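Chitin deacetylase 1 (Bombyx mori, PDB 5ZNT) hydrolyses the N-acetamido groups of N-acetyl-D-glucosamine residues in chitin, releasing acetate and leaving chitosan, with zinc as its cofactor. Local coordinates at residues H80-Q89 with V350-C360; W112-W120 with A147-N156. All coordinates share one frame; numbering follows the deposited sequence.

In the fold
The chain is the catalytic polysaccharide deacetylase part of a longer secreted protein. After strand 75-78 of the parallel sheet, residues 80-89 lead into helix 85-93 and open contact 1. The chain then passes through the zinc ligands His-101 and His-105 to residues 112-120, where contact 2 opens. It closes 26 residues later, when residues 147-156 return after helix 117-134. Contact 1 is closed much later, by residues 350-360 with strand 355-359 of the two-stranded sheet, so contact 2 nests inside its 260-residue loop. The centres lie about 24 Å apart, yet helix 117-134 connects them: it starts in contact 2, and its Met-127 and Ile-130 touch His-80 and Tyr-85 of contact 1.

Contact 1. Residues H80-Q89 with V350-C360; sequences HKYTNYSAVQ and VPGETINLQTC. With NAG (2-acetamido-2-deoxy-beta-D-glucopyranose), chain B.
Gln-358 reaches Asn-84 by turning at its second torsion (chi2 78°), which lays OE1 against Asn-84 CB at 3.2 Å and sends the amide along the N-acetyl arm of the sugar, Gln-358 NE2 lying 3.5 Å from NAG C8. A water donates both to OE1 and to Tyr-82 O. An alanine at this place would probably leave that water without one of its acceptors and open a gap beside the acetyl methyl. Asparagine suits the N-cap place of Asn-84, an N-linked glycosylation site, because its two amide atoms divide the work: ND2 is bonded covalently to NAG C1, while OD1 caps helix 85-93, accepting from Ala-87 N at 3.0 Å from above the carbonyl plane. Deeper down, Leu-357 and Tyr-85 meet at a slant, Leu-357 CG 3.8 Å from Tyr-85 CD2, and Leu-357 CD1 meets the His-80 ring edge. Thr-83 CG2 covers one face of Tyr-85, whose OH is tied to His-80 ND1 at 2.6 Å, restraining the phenol; His-80 NE2 also bonds Pro-368 O, helping fix the imidazole's turn. Beyond, the extended Lys-81 crosses the Glu-353 carboxylate in a salt bridge modelled so short that its length is doubtful. Gln-358 O receives Ser-86 N at 3.3 Å and, weakly, Tyr-85 N at 2.8 Å; amides of a first helical turn meet a strand carbonyl, whose partial negative charge the helix end would probably stabilise.

Contact 2. Residues W112-W120 with A147-N156; sequences WSNATVDDW and APYLRVGGNN
Ser-113 OG is gripped side-on by Arg-151, whose NE and NH2 both donate to it at 3.1 Å, with the oxygen close to the guanidinium plane. The hydroxyl in turn donates to a water 2.8 Å from OG, which is bonded to Val-152 O. Bends at chi2 (-51°) and chi3 (-61°) kink the arginine chain and turn NE and NH2 toward Ser-113 OG, and its NH2 also serves Asn-197 O. Trp-112 offers a broad face to Pro-148, a flat partner for a rigid ring: the CD of Pro-148 sits 3.9 Å from the centroid of the six-membered ring of Trp-112, a CH-pi contact only 15° off the normal. The indole NE1 is held by Asn-106 O. Residues 147-149 fit the Arg-X-Pro-Tyr sequence motif of the carbohydrate esterase 4 family, and here Pro-148 lies about 4 Å, side chain to side chain, from the zinc ligands His-101 and His-105. Trp-120 carries Trp-112 CE3 over one face, while Ala-147 CB and Arg-151 O lie at its edge, near the plane, Ala-147 CB 3.6 Å from Trp-120 CH2. Trp-120 CZ2 also comes within 3.3 Å of Gly-153 CA. Glycine suits that place, since a CB would run into the indole. Thr-116 and Asp-119 form a capping box that starts helix 117-134, with Asp-119 N donating to Thr-116 OG1 at 3.0 Å. Just before it, the backbone is pinned by Asn-156, whose ND2 donates to Ala-115 O at 2.9 Å while its OD1 rests against Val-117 CG2.

Contact 1. Residues H80-Q89 with V350-C360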
loop_
_atom_site.group_PDB
_atom_site.type_symbol
_atom_site.label_atom_id
_atom_site.label_comp_id
_atom_site.label_asym_id
_atom_site.label_seq_id
_atom_site.Cartn_x
_atom_site.Cartn_y
_atom_site.Cartn_z
ATOM N N HIS A 80 -11.008 7.224 -6.126
ATOM C CA HIS A 80 -12.473 7.323 -6.078
ATOM C C HIS A 80 -13.130 6.994 -7.413
ATOM O O HIS A 80 -14.090 6.222 -7.461
ATOM C CB HIS A 80 -12.874 8.730 -5.618
ATOM C CG HIS A 80 -14.354 9.007 -5.662
ATOM N ND1 HIS A 80 -15.303 8.141 -5.150
ATOM C CD2 HIS A 80 -15.039 10.073 -6.141
ATOM C CE1 HIS A 80 -16.509 8.668 -5.307
ATOM N NE2 HIS A 80 -16.376 9.842 -5.904
ATOM N N LYS A 81 -12.672 7.603 -8.518
ATOM C CA LYS A 81 -13.511 7.600 -9.711
ATOM C C LYS A 81 -13.677 6.185 -10.239
ATOM O O LYS A 81 -12.698 5.447 -10.408
ATOM C CB LYS A 81 -12.931 8.520 -10.805
ATOM C CG LYS A 81 -13.985 9.039 -11.793
ATOM C CD LYS A 81 -13.306 9.917 -12.899
ATOM C CE LYS A 81 -14.335 10.615 -13.760
ATOM N NZ LYS A 81 -13.698 11.585 -14.740
ATOM N N TYR A 82 -14.937 5.805 -10.486
ATOM C CA TYR A 82 -15.359 4.499 -10.983
ATOM C C TYR A 82 -15.247 3.382 -9.957
ATOM O O TYR A 82 -15.411 2.213 -10.312
ATOM C CB TYR A 82 -14.589 4.081 -12.242
ATOM C CG TYR A 82 -14.526 5.168 -13.301
ATOM C CD1 TYR A 82 -15.700 5.695 -13.864
ATOM C CD2 TYR A 82 -13.297 5.656 -13.751
ATOM C CE1 TYR A 82 -15.633 6.699 -14.862
ATOM C CE2 TYR A 82 -13.222 6.646 -14.726
ATOM C CZ TYR A 82 -14.385 7.159 -15.285
ATOM O OH TYR A 82 -14.286 8.153 -16.252
ATOM N N THR A 83 -14.989 3.687 -8.694
ATOM C CA THR A 83 -14.846 2.623 -7.717
ATOM C C THR A 83 -16.214 2.105 -7.292
ATOM O O THR A 83 -17.189 2.858 -7.228
ATOM C CB THR A 83 -14.041 3.122 -6.525
ATOM O OG1 THR A 83 -12.671 3.064 -6.901
ATOM C CG2 THR A 83 -14.264 2.280 -5.243
ATOM N N ASN A 84 -16.285 0.799 -7.077
ATOM C CA ASN A 84 -17.476 0.110 -6.594
ATOM C C ASN A 84 -17.311 -0.056 -5.087
ATOM O O ASN A 84 -16.483 -0.854 -4.634
ATOM C CB ASN A 84 -17.586 -1.208 -7.346
ATOM C CG ASN A 84 -18.678 -2.121 -6.841
ATOM O OD1 ASN A 84 -19.163 -2.028 -5.705
ATOM N ND2 ASN A 84 -19.066 -3.033 -7.712
ATOM N N TYR A 85 -18.066 0.722 -4.303
ATOM C CA TYR A 85 -17.837 0.730 -2.864
ATOM C C TYR A 85 -18.418 -0.479 -2.142
ATOM O O TYR A 85 -17.977 -0.766 -1.021
ATOM C CB TYR A 85 -18.352 2.039 -2.249
ATOM C CG TYR A 85 -17.385 3.139 -2.624
ATOM C CD1 TYR A 85 -16.217 3.354 -1.872
ATOM C CD2 TYR A 85 -17.583 3.889 -3.783
ATOM C CE1 TYR A 85 -15.309 4.336 -2.237
ATOM C CE2 TYR A 85 -16.688 4.868 -4.164
ATOM C CZ TYR A 85 -15.542 5.064 -3.410
ATOM O OH TYR A 85 -14.673 6.020 -3.821
ATOM N N SER A 86 -19.366 -1.203 -2.753
ATOM C CA SER A 86 -19.748 -2.514 -2.219
ATOM C C SER A 86 -18.591 -3.488 -2.321
ATOM O O SER A 86 -18.404 -4.338 -1.442
ATOM C CB SER A 86 -20.938 -3.088 -2.987
ATOM O OG SER A 86 -22.058 -2.268 -2.770
ATOM N N ALA A 87 -17.836 -3.408 -3.420
ATOM C CA ALA A 87 -16.682 -4.282 -3.600
ATOM C C ALA A 87 -15.571 -3.921 -2.629
ATOM O O ALA A 87 -14.910 -4.813 -2.079
ATOM C CB ALA A 87 -16.187 -4.212 -5.049
ATOM N N VAL A 88 -15.327 -2.615 -2.435
ATOM C CA VAL A 88 -14.375 -2.172 -1.423
ATOM C C VAL A 88 -14.772 -2.740 -0.062
ATOM O O VAL A 88 -13.939 -3.258 0.688
ATOM C CB VAL A 88 -14.309 -0.624 -1.397
ATOM C CG1 VAL A 88 -13.561 -0.133 -0.197
ATOM C CG2 VAL A 88 -13.647 -0.050 -2.700
ATOM N N GLN A 89 -16.060 -2.655 0.263
ATOM C CA GLN A 89 -16.563 -3.155 1.541
ATOM C C GLN A 89 -16.333 -4.651 1.681
ATOM O O GLN A 89 -15.950 -5.131 2.755
ATOM C CB GLN A 89 -18.053 -2.834 1.663
ATOM C CG GLN A 89 -18.700 -3.316 2.967
ATOM C CD GLN A 89 -20.175 -2.917 3.038
ATOM O OE1 GLN A 89 -20.853 -2.794 2.016
ATOM N NE2 GLN A 89 -20.668 -2.722 4.241
ATOM N N VAL A 350 -17.698 17.540 -11.558
ATOM C CA VAL A 350 -17.268 16.631 -12.617
ATOM C C VAL A 350 -18.189 16.895 -13.809
ATOM O O VAL A 350 -19.017 16.046 -14.172
ATOM C CB VAL A 350 -17.322 15.167 -12.149
ATOM C CG1 VAL A 350 -16.732 14.246 -13.200
ATOM C CG2 VAL A 350 -16.556 14.994 -10.832
ATOM N N PRO A 351 -18.094 18.065 -14.418
ATOM C CA PRO A 351 -19.142 18.495 -15.361
ATOM C C PRO A 351 -19.259 17.561 -16.563
ATOM O O PRO A 351 -18.264 17.117 -17.125
ATOM C CB PRO A 351 -18.693 19.907 -15.764
ATOM C CG PRO A 351 -17.217 19.960 -15.455
ATOM C CD PRO A 351 -17.029 19.067 -14.249
ATOM N N GLY A 352 -20.491 17.214 -16.911
ATOM C CA GLY A 352 -20.769 16.416 -18.101
ATOM C C GLY A 352 -20.914 14.929 -17.841
ATOM O O GLY A 352 -21.819 14.278 -18.375
ATOM N N GLU A 353 -20.061 14.389 -16.984
ATOM C CA GLU A 353 -20.033 12.958 -16.758
ATOM C C GLU A 353 -21.170 12.523 -15.865
ATOM O O GLU A 353 -21.599 13.247 -14.959
ATOM C CB GLU A 353 -18.723 12.547 -16.107
ATOM C CG GLU A 353 -17.503 13.046 -16.836
ATOM C CD GLU A 353 -16.280 12.314 -16.361
ATOM O OE1 GLU A 353 -16.219 11.070 -16.563
ATOM O OE2 GLU A 353 -15.427 12.984 -15.749
ATOM N N THR A 354 -21.644 11.316 -16.121
ATOM C CA THR A 354 -22.490 10.573 -15.213
ATOM C C THR A 354 -21.679 9.375 -14.747
ATOM O O THR A 354 -21.157 8.621 -15.578
ATOM C CB THR A 354 -23.779 10.127 -15.914
ATOM O OG1 THR A 354 -24.623 11.267 -16.136
ATOM C CG2 THR A 354 -24.520 9.106 -15.087
ATOM N N ILE A 355 -21.555 9.192 -13.431
ATOM C CA ILE A 355 -20.694 8.136 -12.905
ATOM C C ILE A 355 -21.522 7.215 -12.037
ATOM O O ILE A 355 -22.259 7.675 -11.157
ATOM C CB ILE A 355 -19.486 8.709 -12.146
ATOM C CG1 ILE A 355 -18.635 9.489 -13.146
ATOM C CG2 ILE A 355 -18.636 7.550 -11.551
ATOM C CD1 ILE A 355 -17.988 10.684 -12.611
ATOM N N ASN A 356 -21.448 5.917 -12.330
ATOM C CA ASN A 356 -22.140 4.907 -11.550
ATOM C C ASN A 356 -21.336 4.598 -10.297
ATOM O O ASN A 356 -20.141 4.288 -10.373
ATOM C CB ASN A 356 -22.325 3.618 -12.356
ATOM C CG ASN A 356 -23.348 3.761 -13.455
ATOM O OD1 ASN A 356 -24.079 4.753 -13.519
ATOM N ND2 ASN A 356 -23.407 2.769 -14.330
ATOM N N LEU A 357 -21.997 4.649 -9.153
ATOM C CA LEU A 357 -21.374 4.329 -7.884
ATOM C C LEU A 357 -22.207 3.236 -7.249
ATOM O O LEU A 357 -23.405 3.432 -7.008
ATOM C CB LEU A 357 -21.306 5.567 -6.987
ATOM C CG LEU A 357 -20.469 5.438 -5.719
ATOM C CD1 LEU A 357 -19.934 6.827 -5.336
ATOM C CD2 LEU A 357 -21.297 4.867 -4.575
ATOM N N GLN A 358 -21.597 2.087 -6.990
ATOM C CA GLN A 358 -22.314 0.995 -6.349
ATOM C C GLN A 358 -22.002 0.995 -4.852
ATOM O O GLN A 358 -20.851 1.199 -4.444
ATOM C CB GLN A 358 -21.955 -0.348 -6.993
ATOM C CG GLN A 358 -22.153 -0.405 -8.508
ATOM C CD GLN A 358 -21.018 0.301 -9.254
ATOM O OE1 GLN A 358 -19.932 0.508 -8.699
ATOM N NE2 GLN A 358 -21.275 0.700 -10.502
ATOM N N THR A 359 -23.041 0.803 -4.038
ATOM C CA THR A 359 -22.928 0.856 -2.588
ATOM C C THR A 359 -24.122 0.128 -1.980
ATOM O O THR A 359 -25.210 0.098 -2.567
ATOM C CB THR A 359 -22.877 2.306 -2.083
ATOM O OG1 THR A 359 -22.840 2.333 -0.653
ATOM C CG2 THR A 359 -24.111 3.097 -2.547
ATOM N N CYS A 360 -23.919 -0.425 -0.783
ATOM C CA CYS A 360 -25.046 -0.980 -0.038
ATOM C C CYS A 360 -25.899 0.110 0.582
ATOM O O CYS A 360 -27.031 -0.163 1.000
ATOM C CB CYS A 360 -24.554 -1.928 1.058
ATOM S SG CYS A 360 -23.797 -3.423 0.426
HETATM C C1 NAG B . -20.051 -4.011 -7.381
HETATM C C2 NAG B . -20.564 -4.843 -8.539
HETATM C C3 NAG B . -21.558 -5.881 -8.017
HETATM C C4 NAG B . -20.953 -6.681 -6.864
HETATM C C5 NAG B . -20.311 -5.753 -5.837
HETATM C C6 NAG B . -19.523 -6.486 -4.775
HETATM C C7 NAG B . -20.477 -3.352 -10.501
HETATM C C8 NAG B . -21.297 -2.643 -11.538
HETATM N N2 NAG B . -21.168 -4.041 -9.589
HETATM O O3 NAG B . -21.918 -6.719 -9.106
HETATM O O4 NAG B . -21.970 -7.299 -6.086
HETATM O O5 NAG B . -19.412 -4.841 -6.474
HETATM O O6 NAG B . -18.563 -7.351 -5.367
HETATM O O7 NAG B . -19.239 -3.275 -10.472
HETATM O O HOH W 1 -17.787 0.773 -10.467
HETATM O O HOH W 2 -14.560 10.335 -18.681
HETATM O O HOH W 3 -17.910 4.891 -8.938
HETATM O O HOH W 4 -21.229 -0.756 0.224
#

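Contact 2. Residues W112-W120 with A147-N156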
loop_
_atom_site.group_PDB
_atom_site.type_symbol
_atom_site.label_atom_id
_atom_site.label_comp_id
_atom_site.label_asym_id
_atom_site.label_seq_id
_atom_site.Cartn_x
_atom_site.Cartn_y
_atom_site.Cartn_z
ATOM N N TRP A 112 0.500 17.793 -7.411
ATOM C CA TRP A 112 0.827 17.061 -6.185
ATOM C C TRP A 112 2.101 17.598 -5.532
ATOM O O TRP A 112 2.159 17.783 -4.308
ATOM C CB TRP A 112 0.968 15.570 -6.495
ATOM C CG TRP A 112 -0.321 14.972 -6.977
ATOM C CD1 TRP A 112 -0.649 14.643 -8.257
ATOM C CD2 TRP A 112 -1.468 14.674 -6.177
ATOM N NE1 TRP A 112 -1.927 14.146 -8.307
ATOM C CE2 TRP A 112 -2.457 14.156 -7.041
ATOM C CE3 TRP A 112 -1.754 14.800 -4.816
ATOM C CZ2 TRP A 112 -3.717 13.750 -6.585
ATOM C CZ3 TRP A 112 -3.007 14.381 -4.354
ATOM C CH2 TRP A 112 -3.973 13.881 -5.237
ATOM N N SER A 113 3.143 17.828 -6.329
ATOM C CA SER A 113 4.426 18.193 -5.740
ATOM C C SER A 113 4.403 19.596 -5.140
ATOM O O SER A 113 5.268 19.915 -4.317
ATOM C CB SER A 113 5.536 18.057 -6.789
ATOM O OG SER A 113 5.749 16.688 -7.136
ATOM N N ASN A 114 3.407 20.413 -5.499
ATOM C CA ASN A 114 3.261 21.786 -5.029
ATOM C C ASN A 114 1.935 22.030 -4.288
ATOM O O ASN A 114 1.561 23.185 -4.063
ATOM C CB ASN A 114 3.380 22.741 -6.222
ATOM C CG ASN A 114 3.869 24.120 -5.832
ATOM O OD1 ASN A 114 4.578 24.280 -4.834
ATOM N ND2 ASN A 114 3.502 25.129 -6.623
ATOM N N ALA A 115 1.217 20.978 -3.889
ATOM C CA ALA A 115 -0.093 21.160 -3.275
ATOM C C ALA A 115 0.024 21.641 -1.835
ATOM O O ALA A 115 0.921 21.237 -1.092
ATOM C CB ALA A 115 -0.895 19.855 -3.318
ATOM N N THR A 116 -0.918 22.494 -1.435
ATOM C CA THR A 116 -1.038 22.960 -0.057
ATOM C C THR A 116 -1.462 21.827 0.877
ATOM O O THR A 116 -1.926 20.764 0.448
ATOM C CB THR A 116 -2.091 24.066 0.059
ATOM O OG1 THR A 116 -3.355 23.541 -0.377
ATOM C CG2 THR A 116 -1.716 25.281 -0.785
ATOM N N VAL A 117 -1.324 22.090 2.181
ATOM C CA VAL A 117 -1.838 21.178 3.198
ATOM C C VAL A 117 -3.326 20.925 2.980
ATOM O O VAL A 117 -3.801 19.786 3.073
ATOM C CB VAL A 117 -1.561 21.751 4.600
ATOM C CG1 VAL A 117 -2.325 20.989 5.677
ATOM C CG2 VAL A 117 -0.054 21.736 4.876
ATOM N N ASP A 118 -4.082 21.981 2.672
ATOM C CA ASP A 118 -5.520 21.822 2.486
ATOM C C ASP A 118 -5.832 20.986 1.246
ATOM O O ASP A 118 -6.747 20.157 1.277
ATOM C CB ASP A 118 -6.185 23.195 2.424
ATOM C CG ASP A 118 -7.695 23.106 2.252
ATOM O OD1 ASP A 118 -8.368 22.577 3.168
ATOM O OD2 ASP A 118 -8.202 23.578 1.206
ATOM N N ASP A 119 -5.084 21.183 0.153
ATOM C CA ASP A 119 -5.264 20.357 -1.040
ATOM C C ASP A 119 -5.047 18.878 -0.718
ATOM O O ASP A 119 -5.840 18.018 -1.117
ATOM C CB ASP A 119 -4.286 20.765 -2.146
ATOM C CG ASP A 119 -4.617 22.103 -2.817
ATOM O OD1 ASP A 119 -5.800 22.506 -2.899
ATOM O OD2 ASP A 119 -3.644 22.743 -3.290
ATOM N N TRP A 120 -3.945 18.566 -0.026
ATOM C CA TRP A 120 -3.680 17.183 0.361
ATOM C C TRP A 120 -4.809 16.640 1.221
ATOM O O TRP A 120 -5.201 15.477 1.076
ATOM C CB TRP A 120 -2.346 17.085 1.113
ATOM C CG TRP A 120 -1.187 17.024 0.193
ATOM C CD1 TRP A 120 -0.354 18.065 -0.171
ATOM C CD2 TRP A 120 -0.724 15.873 -0.510
ATOM N NE1 TRP A 120 0.599 17.617 -1.057
ATOM C CE2 TRP A 120 0.387 16.280 -1.297
ATOM C CE3 TRP A 120 -1.149 14.533 -0.571
ATOM C CZ2 TRP A 120 1.090 15.393 -2.110
ATOM C CZ3 TRP A 120 -0.445 13.650 -1.376
ATOM C CH2 TRP A 120 0.666 14.086 -2.135
ATOM N N ALA A 147 0.230 8.556 -2.783
ATOM C CA ALA A 147 -0.084 9.644 -3.715
ATOM C C ALA A 147 -0.077 9.154 -5.160
ATOM O O ALA A 147 0.754 8.318 -5.530
ATOM C CB ALA A 147 0.911 10.802 -3.567
ATOM N N PRO A 148 -1.012 9.651 -5.983
ATOM C CA PRO A 148 -0.962 9.395 -7.422
ATOM C C PRO A 148 0.405 9.724 -8.011
ATOM O O PRO A 148 1.067 10.691 -7.607
ATOM C CB PRO A 148 -2.049 10.324 -7.982
ATOM C CG PRO A 148 -3.060 10.397 -6.863
ATOM C CD PRO A 148 -2.202 10.430 -5.593
ATOM N N TYR A 149 0.821 8.881 -8.954
ATOM C CA TYR A 149 2.103 8.951 -9.664
ATOM C C TYR A 149 3.300 8.994 -8.701
ATOM O O TYR A 149 4.396 9.422 -9.086
ATOM C CB TYR A 149 2.091 10.135 -10.667
ATOM C CG TYR A 149 0.791 10.119 -11.459
ATOM C CD1 TYR A 149 0.620 9.264 -12.549
ATOM C CD2 TYR A 149 -0.304 10.879 -11.048
ATOM C CE1 TYR A 149 -0.599 9.211 -13.244
ATOM C CE2 TYR A 149 -1.535 10.816 -11.725
ATOM C CZ TYR A 149 -1.662 9.982 -12.811
ATOM O OH TYR A 149 -2.862 9.930 -13.478
ATOM N N LEU A 150 3.100 8.527 -7.458
ATOM C CA LEU A 150 4.116 8.529 -6.406
ATOM C C LEU A 150 4.749 9.914 -6.249
ATOM O O LEU A 150 5.958 10.052 -6.034
ATOM C CB LEU A 150 5.187 7.460 -6.671
ATOM C CG LEU A 150 4.660 6.017 -6.849
ATOM C CD1 LEU A 150 5.814 5.027 -7.032
ATOM C CD2 LEU A 150 3.857 5.605 -5.616
ATOM N N ARG A 151 3.921 10.960 -6.341
ATOM C CA ARG A 151 4.406 12.326 -6.157
ATOM C C ARG A 151 4.353 12.673 -4.678
ATOM O O ARG A 151 3.272 12.896 -4.119
ATOM C CB ARG A 151 3.584 13.319 -6.974
ATOM C CG ARG A 151 3.556 13.071 -8.470
ATOM C CD ARG A 151 4.952 12.890 -9.055
ATOM N NE ARG A 151 5.794 14.072 -8.871
ATOM C CZ ARG A 151 7.071 14.125 -9.239
ATOM N NH1 ARG A 151 7.642 13.061 -9.799
ATOM N NH2 ARG A 151 7.784 15.228 -9.031
ATOM N N VAL A 152 5.520 12.739 -4.038
ATOM C CA VAL A 152 5.580 13.114 -2.637
ATOM C C VAL A 152 5.278 14.601 -2.495
ATOM O O VAL A 152 5.683 15.413 -3.339
ATOM C CB VAL A 152 6.963 12.774 -2.060
ATOM C CG1 VAL A 152 6.953 12.961 -0.556
ATOM C CG2 VAL A 152 7.326 11.345 -2.451
ATOM N N GLY A 153 4.561 14.962 -1.426
ATOM C CA GLY A 153 4.153 16.348 -1.216
ATOM C C GLY A 153 4.990 17.131 -0.212
ATOM O O GLY A 153 4.443 17.893 0.596
ATOM N N GLY A 154 6.311 16.953 -0.255
ATOM C CA GLY A 154 7.191 17.636 0.683
ATOM C C GLY A 154 6.688 17.539 2.102
ATOM O O GLY A 154 6.151 16.511 2.523
ATOM N N ASN A 155 6.823 18.638 2.851
ATOM C CA ASN A 155 6.310 18.644 4.214
ATOM C C ASN A 155 4.794 18.756 4.245
ATOM O O ASN A 155 4.167 18.288 5.195
ATOM C CB ASN A 155 6.923 19.792 5.024
ATOM C CG ASN A 155 8.411 19.584 5.290
ATOM O OD1 ASN A 155 8.800 18.686 6.064
ATOM N ND2 ASN A 155 9.254 20.403 4.644
ATOM N N ASN A 156 4.204 19.391 3.233
ATOM C CA ASN A 156 2.762 19.621 3.235
ATOM C C ASN A 156 1.993 18.310 3.333
ATOM O O ASN A 156 1.051 18.198 4.124
ATOM C CB ASN A 156 2.352 20.389 1.982
ATOM C CG ASN A 156 2.731 21.859 2.059
ATOM O OD1 ASN A 156 3.159 22.353 3.108
ATOM N ND2 ASN A 156 2.581 22.556 0.954
HETATM O O HOH W 5 7.327 15.306 -5.214
#